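Local coordinates for protein shikimate kinase (Bacteroides thetaiotaomicron, PDB 3VAA) that probably phosphorylates the 3-hydroxyl group of shikimate with ATP and magnesium, a step on the way to chorismate and the aromatic amino acids, at residues T121-V126 against Q172-A177. Sequence-based numbering, arbitrary orientation. Where two conformers were deposited one is given.
Sequences TVFLNV and QYIFNA
Five backbone hydrogen bonds join strand 121-125 to strand 173-176, its parallel neighbour, and to A177 just beyond it. T121 O accepts from Y173 N, and F123 N returns a bond to Y173 O (2.8 Å). F175 N gives a nearly straight bond to F123 O (2.9 Å, N-H...O 177°). N125 N gives to F175 O, and N125 O receives A177 N (3.0 Å). In this last bond the donor stands above the carbonyl plane, at a C=O...N angle of 144°. CA-H groups of V122 and N176 add weaker contacts to Y173 O and N125 O. At the other end, a water bridges T121 N and Q172 OE1.

V122, L124, Y173 and F175 point to one face of the sheet. The V122 and F175 side chains lie alongside each other. With chi1 at -173°, V122 CG1 is turned away from the backbone N and touches F175 CB at 3.8 Å. T121 O sits at the edge of the Y173 ring, 3.4 Å from CD2. Helix 183-196 covers this face through L193 and R192. A177 CB packs against L124 CB. V126 CG2 is 3.5 Å from A177 CB. On the opposite face, I174 CG2 reaches N125 CB (3.8 Å) and the F123 ring at CD2. The F123 ring also meets that of Y168.

Strand 173-176 is the outermost on this side of the 2-3-1-4-5 parallel sheet of the P-loop kinase fold. Strand 120-125 also pairs with strand 27-31, which leads into the predicted ATP-binding loop. Backbone bonding thus fixes the register, while V122 and F175 pack against helix 183-196.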
ATOM      1  N   THR A 121      -0.911   3.677 -11.167  1.00 26.61           N
ATOM      2  CA  THR A 121      -0.473   2.771 -10.123  1.00 25.96           C
ATOM      3  C   THR A 121       0.983   3.010  -9.761  1.00 25.56           C
ATOM      4  O   THR A 121       1.858   3.023 -10.606  1.00 26.99           O
ATOM      5  CB  THR A 121      -0.765   1.313 -10.564  1.00 27.21           C
ATOM      6  OG1 THR A 121      -2.175   1.216 -10.844  1.00 28.30           O
ATOM      7  CG2 THR A 121      -0.394   0.310  -9.479  1.00 29.77           C
ATOM      8  N   VAL A 122       1.224   3.237  -8.470  1.00 23.63           N
ATOM      9  CA  VAL A 122       2.543   3.549  -7.968  1.00 25.10           C
ATOM     10  C   VAL A 122       3.029   2.515  -6.961  1.00 24.76           C
ATOM     11  O   VAL A 122       2.283   2.125  -6.046  1.00 27.20           O
ATOM     12  CB  VAL A 122       2.515   4.928  -7.233  1.00 25.84           C
ATOM     13  CG1 VAL A 122       3.907   5.370  -6.839  1.00 27.42           C
ATOM     14  CG2 VAL A 122       1.851   5.995  -8.081  1.00 27.47           C
ATOM     15  N   PHE A 123       4.256   2.040  -7.149  1.00 23.43           N
ATOM     16  CA  PHE A 123       4.898   1.207  -6.143  1.00 22.43           C
ATOM     17  C   PHE A 123       5.802   2.086  -5.290  1.00 22.13           C
ATOM     18  O   PHE A 123       6.724   2.731  -5.825  1.00 23.03           O
ATOM     19  CB  PHE A 123       5.668   0.084  -6.785  1.00 22.55           C
ATOM     20  CG  PHE A 123       6.640  -0.610  -5.877  1.00 22.94           C
ATOM     21  CD1 PHE A 123       6.304  -0.951  -4.581  1.00 22.27           C
ATOM     22  CD2 PHE A 123       7.879  -1.006  -6.367  1.00 27.54           C
ATOM     23  CE1 PHE A 123       7.206  -1.605  -3.762  1.00 26.01           C
ATOM     24  CE2 PHE A 123       8.783  -1.668  -5.559  1.00 25.91           C
ATOM     25  CZ  PHE A 123       8.447  -1.971  -4.256  1.00 25.16           C
ATOM     26  N   LEU A 124       5.513   2.142  -3.985  0.70 21.20           N
ATOM     27  CA  LEU A 124       6.357   2.868  -3.030  0.70 21.17           C
ATOM     28  C   LEU A 124       7.521   1.961  -2.683  0.70 21.81           C
ATOM     29  O   LEU A 124       7.407   1.055  -1.852  0.70 21.47           O
ATOM     30  CB  LEU A 124       5.609   3.268  -1.750  0.70 21.77           C
ATOM     31  CG  LEU A 124       4.675   4.470  -1.862  0.70 23.95           C
ATOM     32  CD1 LEU A 124       3.536   4.205  -2.826  0.70 28.04           C
ATOM     33  CD2 LEU A 124       4.145   4.853  -0.456  0.70 23.22           C
ATOM     34  N   ASN A 125       8.623   2.180  -3.387  1.00 22.05           N
ATOM     35  CA  ASN A 125       9.831   1.427  -3.220  1.00 21.72           C
ATOM     36  C   ASN A 125      10.624   2.000  -2.062  1.00 23.21           C
ATOM     37  O   ASN A 125      11.026   3.163  -2.093  1.00 24.58           O
ATOM     38  CB  ASN A 125      10.644   1.521  -4.529  1.00 23.64           C
ATOM     39  CG  ASN A 125      11.989   0.810  -4.446  1.00 23.27           C
ATOM     40  OD1 ASN A 125      12.114  -0.240  -3.815  1.00 26.87           O
ATOM     41  ND2 ASN A 125      12.985   1.372  -5.106  1.00 24.98           N
ATOM     42  N   VAL A 126      10.822   1.172  -1.050  1.00 21.64           N
ATOM     43  CA  VAL A 126      11.537   1.568   0.170  1.00 22.94           C
ATOM     44  C   VAL A 126      12.628   0.548   0.485  1.00 23.86           C
ATOM     45  O   VAL A 126      12.396  -0.651   0.527  1.00 25.64           O
ATOM     46  CB  VAL A 126      10.567   1.737   1.328  1.00 21.81           C
ATOM     47  CG1 VAL A 126      11.316   2.117   2.648  1.00 24.60           C
ATOM     48  CG2 VAL A 126       9.519   2.822   0.979  1.00 24.83           C
ATOM     49  N   GLN A 172       3.032   0.766 -12.944  1.00 28.97           N
ATOM     50  CA  GLN A 172       3.446   1.714 -13.977  1.00 31.83           C
ATOM     51  C   GLN A 172       4.506   2.667 -13.465  1.00 31.80           C
ATOM     52  O   GLN A 172       5.462   2.988 -14.183  1.00 32.54           O
ATOM     53  CB  GLN A 172       2.263   2.534 -14.491  1.00 33.72           C
ATOM     54  CG  GLN A 172       2.697   3.532 -15.569  1.00 37.15           C
ATOM     55  CD  GLN A 172       1.567   4.355 -16.147  1.00 42.47           C
ATOM     56  OE1 GLN A 172       0.434   4.321 -15.667  1.00 46.07           O
ATOM     57  NE2 GLN A 172       1.881   5.115 -17.193  1.00 46.31           N
ATOM     58  N   TYR A 173       4.350   3.123 -12.218  1.00 29.89           N
ATOM     59  CA  TYR A 173       5.280   4.070 -11.630  1.00 30.41           C
ATOM     60  C   TYR A 173       5.976   3.486 -10.415  1.00 28.97           C
ATOM     61  O   TYR A 173       5.332   2.839  -9.586  1.00 28.60           O
ATOM     62  CB  TYR A 173       4.543   5.327 -11.181  1.00 31.01           C
ATOM     63  CG  TYR A 173       3.800   6.051 -12.265  1.00 35.54           C
ATOM     64  CD1 TYR A 173       4.459   6.932 -13.120  1.00 36.89           C
ATOM     65  CD2 TYR A 173       2.429   5.891 -12.418  1.00 35.04           C
ATOM     66  CE1 TYR A 173       3.767   7.607 -14.114  1.00 40.11           C
ATOM     67  CE2 TYR A 173       1.735   6.566 -13.397  1.00 37.99           C
ATOM     68  CZ  TYR A 173       2.411   7.423 -14.241  1.00 40.25           C
ATOM     69  OH  TYR A 173       1.719   8.102 -15.213  1.00 43.78           O
ATOM     70  N   ILE A 174       7.288   3.707 -10.320  1.00 28.97           N
ATOM     71  CA  ILE A 174       8.072   3.251  -9.173  1.00 28.77           C
ATOM     72  C   ILE A 174       8.652   4.513  -8.524  1.00 29.38           C
ATOM     73  O   ILE A 174       9.390   5.277  -9.152  1.00 31.33           O
ATOM     74  CB  ILE A 174       9.143   2.206  -9.547  1.00 30.68           C
ATOM     75  CG1 ILE A 174       8.483   0.954 -10.166  1.00 32.36           C
ATOM     76  CG2 ILE A 174       9.954   1.784  -8.304  1.00 32.09           C
ATOM     77  CD1 ILE A 174       9.468  -0.159 -10.534  1.00 38.66           C
ATOM     78  N   PHE A 175       8.302   4.722  -7.265  1.00 26.43           N
ATOM     79  CA  PHE A 175       8.671   5.909  -6.524  1.00 27.18           C
ATOM     80  C   PHE A 175       9.432   5.559  -5.253  1.00 26.34           C
ATOM     81  O   PHE A 175       9.010   4.720  -4.472  1.00 24.33           O
ATOM     82  CB  PHE A 175       7.400   6.685  -6.173  1.00 26.30           C
ATOM     83  CG  PHE A 175       7.629   7.974  -5.414  1.00 30.42           C
ATOM     84  CD1 PHE A 175       8.034   9.126  -6.086  1.00 33.13           C
ATOM     85  CD2 PHE A 175       7.369   8.055  -4.060  1.00 30.82           C
ATOM     86  CE1 PHE A 175       8.214  10.321  -5.398  1.00 34.04           C
ATOM     87  CE2 PHE A 175       7.541   9.248  -3.369  1.00 30.75           C
ATOM     88  CZ  PHE A 175       7.971  10.386  -4.051  1.00 32.20           C
ATOM     89  N   ASN A 176      10.561   6.221  -5.048  1.00 26.80           N
ATOM     90  CA  ASN A 176      11.342   6.015  -3.821  1.00 26.53           C
ATOM     91  C   ASN A 176      10.671   6.755  -2.666  1.00 26.42           C
ATOM     92  O   ASN A 176      10.558   7.993  -2.666  1.00 28.30           O
ATOM     93  CB  ASN A 176      12.803   6.440  -4.030  1.00 27.44           C
ATOM     94  CG  ASN A 176      13.642   6.316  -2.770  1.00 33.30           C
ATOM     95  OD1 ASN A 176      13.227   6.739  -1.689  1.00 34.36           O
ATOM     96  ND2 ASN A 176      14.856   5.764  -2.912  1.00 39.44           N
ATOM     97  N   ALA A 177      10.213   5.983  -1.682  1.00 23.66           N
ATOM     98  CA  ALA A 177       9.488   6.514  -0.554  1.00 23.76           C
ATOM     99  C   ALA A 177      10.310   6.422   0.745  1.00 24.13           C
ATOM    100  O   ALA A 177       9.744   6.349   1.831  1.00 23.96           O
ATOM    101  CB  ALA A 177       8.142   5.764  -0.421  1.00 22.22           C
TER
HETATM  102  O   HOH W   1      -0.724   2.712 -13.957  1.00 40.42           O